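Local coordinates for Rho-class glutathione S-transferase (Laternula elliptica, PDB 3QAV), which probably catalyses the conjugation of glutathione to electrophilic compounds, as a dimeric member of the glutathione S-transferase superfamily, at residues M96-E99 with E100-K104; N214-M217 with D218-T221; T225-P228 with H229-E232. All blocks are in the same frame, centred on the assembly; numbering follows the deposited sequence.

Interaction 1. Residues M96-E99 with E100-K104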
ATOM      1  N   MET A  96       0.730   6.868  10.548  1.00 22.99           N
ATOM      2  CA  MET A  96      -0.566   7.496  10.764  1.00 24.12           C
ATOM      3  C   MET A  96      -0.855   7.649  12.253  1.00 24.74           C
ATOM      4  O   MET A  96      -1.371   8.677  12.686  1.00 24.46           O
ATOM      5  CB  MET A  96      -1.676   6.690  10.086  1.00 23.38           C
ATOM      6  CG  MET A  96      -1.691   6.828   8.561  1.00 27.08           C
ATOM      7  SD  MET A  96      -1.612   8.568   8.023  1.00 31.45           S
ATOM      8  CE  MET A  96      -3.274   9.105   8.386  1.00 27.90           C
ATOM      9  N   TYR A  97      -0.515   6.628  13.036  1.00 22.63           N
ATOM     10  CA  TYR A  97      -0.727   6.678  14.484  1.00 23.78           C
ATOM     11  C   TYR A  97       0.088   7.793  15.129  1.00 25.12           C
ATOM     12  O   TYR A  97      -0.406   8.503  16.007  1.00 23.20           O
ATOM     13  CB  TYR A  97      -0.326   5.354  15.130  1.00 24.01           C
ATOM     14  CG  TYR A  97      -0.098   5.454  16.618  1.00 26.09           C
ATOM     15  CD1 TYR A  97      -1.169   5.546  17.511  1.00 25.33           C
ATOM     16  CD2 TYR A  97       1.199   5.493  17.135  1.00 27.54           C
ATOM     17  CE1 TYR A  97      -0.951   5.676  18.882  1.00 27.50           C
ATOM     18  CE2 TYR A  97       1.429   5.624  18.502  1.00 28.42           C
ATOM     19  CZ  TYR A  97       0.354   5.716  19.368  1.00 28.54           C
ATOM     20  OH  TYR A  97       0.596   5.836  20.717  1.00 31.18           O
ATOM     21  N   LEU A  98       1.341   7.929  14.701  1.00 24.02           N
ATOM     22  CA  LEU A  98       2.232   8.950  15.246  1.00 26.45           C
ATOM     23  C   LEU A  98       1.741  10.361  14.921  1.00 27.90           C
ATOM     24  O   LEU A  98       1.837  11.267  15.756  1.00 30.18           O
ATOM     25  CB  LEU A  98       3.653   8.769  14.699  1.00 24.37           C
ATOM     26  CG  LEU A  98       4.418   7.506  15.106  1.00 26.73           C
ATOM     27  CD1 LEU A  98       5.775   7.525  14.422  1.00 24.64           C
ATOM     28  CD2 LEU A  98       4.584   7.431  16.634  1.00 22.44           C
ATOM     29  N   GLU A  99       1.227  10.546  13.707  1.00 25.85           N
ATOM     30  CA  GLU A  99       0.717  11.851  13.284  1.00 26.45           C
ATOM     31  C   GLU A  99      -0.519  12.214  14.105  1.00 28.98           C
ATOM     32  O   GLU A  99      -0.733  13.377  14.443  1.00 30.59           O
ATOM     33  CB  GLU A  99       0.358  11.820  11.796  1.00 25.24           C
ATOM     34  CG  GLU A  99      -0.319  13.088  11.264  1.00 26.05           C
ATOM     35  CD  GLU A  99       0.580  14.313  11.311  1.00 23.97           C
ATOM     36  OE1 GLU A  99       1.762  14.181  11.680  1.00 24.77           O
ATOM     37  OE2 GLU A  99       0.098  15.413  10.971  1.00 27.51           O
ATOM     38  N   GLU A 100      -1.322  11.208  14.437  1.00 29.03           N
ATOM     39  CA  GLU A 100      -2.534  11.416  15.222  1.00 31.72           C
ATOM     40  C   GLU A 100      -2.285  11.537  16.727  1.00 30.93           C
ATOM     41  O   GLU A 100      -2.936  12.329  17.408  1.00 33.77           O
ATOM     42  CB  GLU A 100      -3.527  10.280  14.958  1.00 31.46           C
ATOM     43  CG  GLU A 100      -4.470  10.533  13.798  1.00 35.02           C
ATOM     44  CD  GLU A 100      -5.395   9.360  13.534  1.00 35.74           C
ATOM     45  OE1 GLU A 100      -5.708   8.625  14.498  1.00 37.12           O
ATOM     46  OE2 GLU A 100      -5.816   9.181  12.369  1.00 32.60           O
ATOM     47  N   LYS A 101      -1.341  10.760  17.242  1.00 30.54           N
ATOM     48  CA  LYS A 101      -1.026  10.776  18.664  1.00 30.16           C
ATOM     49  C   LYS A 101      -0.161  11.963  19.081  1.00 31.25           C
ATOM     50  O   LYS A 101      -0.290  12.459  20.193  1.00 26.75           O
ATOM     51  CB  LYS A 101      -0.319   9.477  19.054  1.00 31.20           C
ATOM     52  CG  LYS A 101       0.021   9.367  20.536  1.00 33.62           C
ATOM     53  CD  LYS A 101      -1.230   9.281  21.390  1.00 36.10           C
ATOM     54  CE  LYS A 101      -0.877   8.860  22.815  1.00 40.41           C
ATOM     55  NZ  LYS A 101      -2.089   8.543  23.617  1.00 42.78           N
ATOM     56  N   TYR A 102       0.728  12.408  18.195  1.00 31.69           N
ATOM     57  CA  TYR A 102       1.606  13.535  18.498  1.00 33.80           C
ATOM     58  C   TYR A 102       1.403  14.605  17.428  1.00 34.54           C
ATOM     59  O   TYR A 102       2.165  14.706  16.472  1.00 34.93           O
ATOM     60  CB  TYR A 102       3.066  13.076  18.529  1.00 34.01           C
ATOM     61  CG  TYR A 102       3.322  11.898  19.448  1.00 33.38           C
ATOM     62  CD1 TYR A 102       3.134  10.588  19.003  1.00 33.80           C
ATOM     63  CD2 TYR A 102       3.745  12.093  20.764  1.00 33.14           C
ATOM     64  CE1 TYR A 102       3.368   9.496  19.851  1.00 35.49           C
ATOM     65  CE2 TYR A 102       3.977  11.017  21.620  1.00 33.77           C
ATOM     66  CZ  TYR A 102       3.787   9.722  21.157  1.00 36.82           C
ATOM     67  OH  TYR A 102       4.008   8.654  21.999  1.00 37.87           O
ATOM     68  N   PRO A 103       0.361  15.425  17.589  1.00 36.59           N
ATOM     69  CA  PRO A 103       0.024  16.492  16.642  1.00 37.56           C
ATOM     70  C   PRO A 103       0.858  17.768  16.725  1.00 38.87           C
ATOM     71  O   PRO A 103       0.674  18.676  15.918  1.00 39.52           O
ATOM     72  CB  PRO A 103      -1.446  16.744  16.946  1.00 36.10           C
ATOM     73  CG  PRO A 103      -1.478  16.595  18.440  1.00 37.25           C
ATOM     74  CD  PRO A 103      -0.626  15.362  18.688  1.00 35.33           C
ATOM     75  N   LYS A 104       1.771  17.833  17.689  1.00 39.17           N
ATOM     76  CA  LYS A 104       2.604  19.019  17.869  1.00 42.14           C
ATOM     77  C   LYS A 104       3.267  19.517  16.582  1.00 40.75           C
ATOM     78  O   LYS A 104       3.177  20.705  16.248  1.00 43.14           O
ATOM     79  CB  LYS A 104       3.670  18.754  18.936  1.00 43.26           C
ATOM     80  CG  LYS A 104       4.728  19.843  19.051  1.00 48.75           C
ATOM     81  CD  LYS A 104       4.114  21.205  19.337  1.00 50.78           C
ATOM     82  CE  LYS A 104       5.187  22.282  19.409  1.00 51.35           C
ATOM     83  NZ  LYS A 104       6.193  21.976  20.465  1.00 51.77           N
TER
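The backbone N-H of E100 bonds M96 O (N to O 3.1 Å), continuing the regular bonding of helix 91-101, and E100 CB and CG pass beside the same carbonyl oxygen. Beyond CG the chain is extended and carries the carboxylate across the dimer interface, where OE1 forms a salt bridge with R115 and OE2 a hydrogen bond with Y119, both of the second subunit. K101 repeats the backbone pattern, with its N 2.7 Å from Y97 O, and adds the main side-chain contact. Its CG stands anti to the backbone N (chi1 -178°), which lays the aliphatic chain alongside the Y97 phenol, the two pointing the same way. CB sits over one ring face, 4.1 Å from the Y97 centroid, in a CH-pi contact, while CG lies 3.6 Å from Y97 OH. An alanine in place of Y97 is likely to strip K101 of this aromatic support and to cost D83 the bond it receives from the phenol. In Y102, the first residue to leave helical backbone angles, the N-H still bonds L98 O (N to O 2.9 Å). That oxygen also lies in the plane of the Y102 ring, at its edge near CD1, and CE1 meets L98 CD2 at 4.0 Å. One face of the Y102 ring is covered off-centre by K101 CG, and its hydroxyl converges with that of Y97 on D83 OD1. P103 only brushes E99 O, through CA, as the chain departs. Around this helix end, L98 packs on V44 and L45 of helix 36-47, D83 of strand 80-83 ties the two tyrosines to the sheet of the thioredoxin-like N-terminal domain, E99 pairs with K48, and A116 and T112 of the second subunit pack against Y97 and K101.

Interaction 2. Residues N214-M217 with D218-T221; sequences NMMM and DRPT
D218 and R219 are tied by backbone hydrogen bonds to the C-terminal part of helix 207-217. D218 N reaches M215 O at 3.1 Å and makes a weak second bond to N214 O at 3.3 Å; R219 N bonds M216 O at 3.0 Å. In both of the stronger bonds the donor N lies well out of the plane of the carbonyl, as the spacing shortens from four residues to three. The chain passes here from helix 207-217 into helix 220-224 of the all-helical C-terminal domain, with R219 at the N-cap position and P220 opening the new helix.

Less favourable is the close approach of two acceptors, D218 OD2 and N214 O, which come within 2.9 Å of each other without a hydrogen bond.

Side-chain packing is slight: R219 CB lies against the carbonyl oxygen M216 O at 3.2 Å, and R219 CD passes M216 SD at 4.2 Å. With CG anti to the backbone N (chi1 -162°) and the chain extended to NE, the guanidinium is carried well beyond the turn, to a salt bridge with E47, which T221 OG1 also engages, and a cation-pi contact with F181.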
ATOM      1  N   ASN A 214      19.393  15.648  -3.361  1.00 33.63           N
ATOM      2  CA  ASN A 214      20.467  16.415  -2.742  1.00 35.88           C
ATOM      3  C   ASN A 214      19.957  17.262  -1.590  1.00 35.11           C
ATOM      4  O   ASN A 214      20.564  17.289  -0.525  1.00 35.52           O
ATOM      5  CB  ASN A 214      21.147  17.310  -3.783  1.00 36.72           C
ATOM      6  CG  ASN A 214      22.105  16.542  -4.662  1.00 38.60           C
ATOM      7  OD1 ASN A 214      22.372  16.930  -5.795  1.00 41.48           O
ATOM      8  ND2 ASN A 214      22.642  15.449  -4.138  1.00 38.75           N
ATOM      9  N   MET A 215      18.845  17.958  -1.801  1.00 34.32           N
ATOM     10  CA  MET A 215      18.289  18.789  -0.741  1.00 36.15           C
ATOM     11  C   MET A 215      17.961  17.937   0.479  1.00 35.93           C
ATOM     12  O   MET A 215      18.347  18.264   1.602  1.00 35.64           O
ATOM     13  CB  MET A 215      17.012  19.497  -1.199  1.00 37.18           C
ATOM     14  CG  MET A 215      16.159  19.983  -0.028  1.00 40.52           C
ATOM     15  SD  MET A 215      14.597  20.725  -0.496  1.00 44.88           S
ATOM     16  CE  MET A 215      13.611  19.254  -0.865  1.00 45.25           C
ATOM     17  N   MET A 216      17.237  16.849   0.243  1.00 34.41           N
ATOM     18  CA  MET A 216      16.829  15.950   1.315  1.00 32.87           C
ATOM     19  C   MET A 216      18.014  15.308   2.034  1.00 30.20           C
ATOM     20  O   MET A 216      17.979  15.134   3.251  1.00 29.03           O
ATOM     21  CB  MET A 216      15.898  14.873   0.753  1.00 32.02           C
ATOM     22  CG  MET A 216      14.540  15.404   0.327  1.00 31.22           C
ATOM     23  SD  MET A 216      13.476  15.874   1.730  1.00 32.32           S
ATOM     24  CE  MET A 216      12.603  14.316   2.018  1.00 32.48           C
ATOM     25  N   MET A 217      19.053  14.956   1.283  1.00 31.38           N
ATOM     26  CA  MET A 217      20.252  14.348   1.869  1.00 32.04           C
ATOM     27  C   MET A 217      20.984  15.297   2.808  1.00 32.86           C
ATOM     28  O   MET A 217      21.833  14.869   3.587  1.00 34.03           O
ATOM     29  CB  MET A 217      21.217  13.899   0.779  1.00 32.54           C
ATOM     30  CG  MET A 217      20.899  12.541   0.206  1.00 33.76           C
ATOM     31  SD  MET A 217      21.028  11.249   1.448  1.00 34.21           S
ATOM     32  CE  MET A 217      22.822  11.010   1.480  1.00 34.45           C
ATOM     33  N   ASP A 218      20.669  16.584   2.718  1.00 30.98           N
ATOM     34  CA  ASP A 218      21.292  17.575   3.579  1.00 33.42           C
ATOM     35  C   ASP A 218      20.390  17.899   4.778  1.00 32.34           C
ATOM     36  O   ASP A 218      20.795  18.599   5.699  1.00 31.29           O
ATOM     37  CB  ASP A 218      21.619  18.843   2.777  1.00 36.58           C
ATOM     38  CG  ASP A 218      22.831  18.659   1.853  1.00 42.02           C
ATOM     39  OD1 ASP A 218      23.904  18.257   2.355  1.00 45.60           O
ATOM     40  OD2 ASP A 218      22.721  18.920   0.630  1.00 44.18           O
ATOM     41  N   ARG A 219      19.173  17.371   4.770  1.00 30.12           N
ATOM     42  CA  ARG A 219      18.234  17.591   5.862  1.00 29.31           C
ATOM     43  C   ARG A 219      18.722  16.787   7.073  1.00 30.75           C
ATOM     44  O   ARG A 219      18.877  15.570   7.003  1.00 28.72           O
ATOM     45  CB  ARG A 219      16.843  17.135   5.419  1.00 32.15           C
ATOM     46  CG  ARG A 219      15.691  17.674   6.243  1.00 30.71           C
ATOM     47  CD  ARG A 219      14.358  17.176   5.673  1.00 31.09           C
ATOM     48  NE  ARG A 219      13.244  17.538   6.541  1.00 28.90           N
ATOM     49  CZ  ARG A 219      12.659  18.728   6.554  1.00 29.40           C
ATOM     50  NH1 ARG A 219      11.658  18.960   7.395  1.00 25.46           N
ATOM     51  NH2 ARG A 219      13.060  19.677   5.714  1.00 27.92           N
ATOM     52  N   PRO A 220      18.967  17.463   8.209  1.00 32.51           N
ATOM     53  CA  PRO A 220      19.449  16.798   9.427  1.00 32.36           C
ATOM     54  C   PRO A 220      18.775  15.489   9.849  1.00 32.49           C
ATOM     55  O   PRO A 220      19.464  14.548  10.254  1.00 28.97           O
ATOM     56  CB  PRO A 220      19.347  17.896  10.491  1.00 33.23           C
ATOM     57  CG  PRO A 220      18.309  18.831   9.945  1.00 36.14           C
ATOM     58  CD  PRO A 220      18.627  18.871   8.484  1.00 34.49           C
ATOM     59  N   THR A 221      17.447  15.418   9.756  1.00 31.45           N
ATOM     60  CA  THR A 221      16.731  14.203  10.140  1.00 30.90           C
ATOM     61  C   THR A 221      17.057  13.026   9.225  1.00 31.47           C
ATOM     62  O   THR A 221      17.048  11.873   9.665  1.00 31.14           O
ATOM     63  CB  THR A 221      15.201  14.415  10.129  1.00 31.57           C
ATOM     64  OG1 THR A 221      14.787  14.858   8.829  1.00 31.60           O
ATOM     65  CG2 THR A 221      14.791  15.446  11.173  1.00 29.97           C
TER

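Interaction 3. Residues T225-P228 with H229-E232; sequences TMPP and HWAE
P227 rests the CB, CG and CD side of its ring on one face of the W230 indole. Its CG is 3.5 Å from the centroid of the six-membered ring and just 7° off the normal, a CH-pi contact over the ring centre, while CB and CD touch CE2 and CE3 to complete the cover. M226 crosses W230 at about a right angle, and the bends of its chain at chi2 and chi3 bring CE to 4.2 Å from W230 CE3. The backbone beneath is a type I beta turn, P227-W230, closed by a hydrogen bond from W230 N to P227 O at 3.2 Å, in the loop that follows helix 220-224. H229, at a corner of the turn, has its CG in the crowded position between backbone N and carbonyl carbon (chi1 89°). From there CD2 meets the edge of the indole in its plane, W230 CD1 lies over one imidazole face, and ND1 bonds S33 OG. R197 makes a cation-pi contact with W230. P227 also packs on W39, and the P227 side chain is about 8 Å from that of S35, which binds glutathione. Two waters extend the turn: one donates to P227 O and accepts a weak bond from A231 N, the other joins P228 O, at 2.7 Å, to E232 N.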
ATOM      1  N   THR A 225      19.136   9.395   9.952  1.00 29.94           N
ATOM      2  CA  THR A 225      18.539   8.094   9.711  1.00 28.81           C
ATOM      3  C   THR A 225      19.041   7.314   8.504  1.00 27.90           C
ATOM      4  O   THR A 225      18.374   6.388   8.055  1.00 26.48           O
ATOM      5  CB  THR A 225      17.021   8.231   9.618  1.00 28.75           C
ATOM      6  OG1 THR A 225      16.699   9.197   8.610  1.00 26.60           O
ATOM      7  CG2 THR A 225      16.452   8.678  10.971  1.00 25.13           C
ATOM      8  N   MET A 226      20.206   7.676   7.972  1.00 28.27           N
ATOM      9  CA  MET A 226      20.740   6.935   6.833  1.00 29.67           C
ATOM     10  C   MET A 226      20.933   5.497   7.318  1.00 30.12           C
ATOM     11  O   MET A 226      21.289   5.274   8.479  1.00 32.53           O
ATOM     12  CB  MET A 226      22.090   7.513   6.381  1.00 31.35           C
ATOM     13  CG  MET A 226      22.036   8.922   5.762  1.00 30.73           C
ATOM     14  SD  MET A 226      21.092   9.016   4.218  1.00 31.51           S
ATOM     15  CE  MET A 226      22.164   8.116   3.094  1.00 34.39           C
ATOM     16  N   PRO A 227      20.670   4.503   6.453  1.00 28.67           N
ATOM     17  CA  PRO A 227      20.832   3.090   6.826  1.00 28.93           C
ATOM     18  C   PRO A 227      22.255   2.853   7.331  1.00 29.71           C
ATOM     19  O   PRO A 227      23.220   3.004   6.582  1.00 31.83           O
ATOM     20  CB  PRO A 227      20.557   2.360   5.514  1.00 27.78           C
ATOM     21  CG  PRO A 227      19.523   3.239   4.866  1.00 28.69           C
ATOM     22  CD  PRO A 227      20.074   4.630   5.108  1.00 29.41           C
ATOM     23  N   PRO A 228      22.404   2.471   8.607  1.00 29.84           N
ATOM     24  CA  PRO A 228      23.735   2.231   9.170  1.00 29.83           C
ATOM     25  C   PRO A 228      24.724   1.359   8.408  1.00 28.91           C
ATOM     26  O   PRO A 228      25.917   1.653   8.425  1.00 30.35           O
ATOM     27  CB  PRO A 228      23.432   1.682  10.570  1.00 30.11           C
ATOM     28  CG  PRO A 228      22.014   1.210  10.483  1.00 30.59           C
ATOM     29  CD  PRO A 228      21.363   2.238   9.618  1.00 28.82           C
ATOM     30  N   HIS A 229      24.254   0.315   7.728  1.00 29.75           N
ATOM     31  CA  HIS A 229      25.187  -0.573   7.027  1.00 30.26           C
ATOM     32  C   HIS A 229      25.726  -0.100   5.687  1.00 30.00           C
ATOM     33  O   HIS A 229      26.661  -0.697   5.161  1.00 30.51           O
ATOM     34  CB  HIS A 229      24.593  -1.987   6.867  1.00 32.07           C
ATOM     35  CG  HIS A 229      23.778  -2.183   5.622  1.00 32.33           C
ATOM     36  ND1 HIS A 229      22.440  -1.863   5.546  1.00 32.57           N
ATOM     37  CD2 HIS A 229      24.106  -2.706   4.417  1.00 31.93           C
ATOM     38  CE1 HIS A 229      21.977  -2.186   4.351  1.00 31.79           C
ATOM     39  NE2 HIS A 229      22.967  -2.699   3.646  1.00 32.42           N
ATOM     40  N   TRP A 230      25.160   0.972   5.141  1.00 28.77           N
ATOM     41  CA  TRP A 230      25.607   1.493   3.849  1.00 29.06           C
ATOM     42  C   TRP A 230      27.008   2.111   3.856  1.00 29.28           C
ATOM     43  O   TRP A 230      27.750   2.001   2.880  1.00 28.85           O
ATOM     44  CB  TRP A 230      24.620   2.545   3.329  1.00 27.92           C
ATOM     45  CG  TRP A 230      23.303   1.994   2.839  1.00 27.68           C
ATOM     46  CD1 TRP A 230      22.896   0.690   2.850  1.00 28.98           C
ATOM     47  CD2 TRP A 230      22.231   2.745   2.264  1.00 27.45           C
ATOM     48  NE1 TRP A 230      21.634   0.581   2.315  1.00 26.78           N
ATOM     49  CE2 TRP A 230      21.202   1.828   1.947  1.00 29.01           C
ATOM     50  CE3 TRP A 230      22.038   4.104   1.982  1.00 27.06           C
ATOM     51  CZ2 TRP A 230      19.993   2.231   1.360  1.00 28.12           C
ATOM     52  CZ3 TRP A 230      20.836   4.502   1.397  1.00 28.99           C
ATOM     53  CH2 TRP A 230      19.833   3.567   1.094  1.00 28.52           C
ATOM     54  N   ALA A 231      27.365   2.764   4.952  1.00 29.59           N
ATOM     55  CA  ALA A 231      28.663   3.420   5.051  1.00 30.92           C
ATOM     56  C   ALA A 231      29.846   2.509   4.735  1.00 32.83           C
ATOM     57  O   ALA A 231      30.723   2.880   3.958  1.00 33.86           O
ATOM     58  CB  ALA A 231      28.831   4.019   6.440  1.00 31.30           C
ATOM     59  N   GLU A 232      29.856   1.316   5.324  1.00 33.45           N
ATOM     60  CA  GLU A 232      30.954   0.369   5.136  1.00 36.32           C
ATOM     61  C   GLU A 232      30.676  -0.785   4.176  1.00 38.28           C
ATOM     62  O   GLU A 232      31.434  -1.751   4.129  1.00 38.10           O
ATOM     63  CB  GLU A 232      31.370  -0.211   6.494  1.00 36.74           C
ATOM     64  CG  GLU A 232      31.873   0.821   7.483  1.00 35.72           C
ATOM     65  CD  GLU A 232      33.157   1.477   7.022  1.00 38.42           C
ATOM     66  OE1 GLU A 232      33.582   1.220   5.874  1.00 40.47           O
ATOM     67  OE2 GLU A 232      33.739   2.256   7.803  1.00 38.40           O
TER
HETATM   68  O   HOH W   1      25.680   4.350   6.347  1.00 30.82           O
HETATM   69  O   HOH W   2      28.405   0.851   7.760  1.00 29.75           O

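The three contacts come in series along the chain. Interaction 1 closes helix 91-101 in the N-terminal domain and faces the second subunit. Interactions 2 and 3 belong to the later, C-terminal part of the chain: interaction 2 runs into the start of the short helix 220-224 and interaction 3 follows its end. Their centres are 15 Å apart and they touch directly, M217 CE meeting M226 CE at 3.4 Å. Interaction 1 stands apart, its centre 23 Å from that of interaction 2 and 27 Å from that of interaction 3. Helix 36-47 nevertheless meets all three. Interactions 1 and 3 lie nearer the glutathione-binding residues than interaction 2, which is away from them.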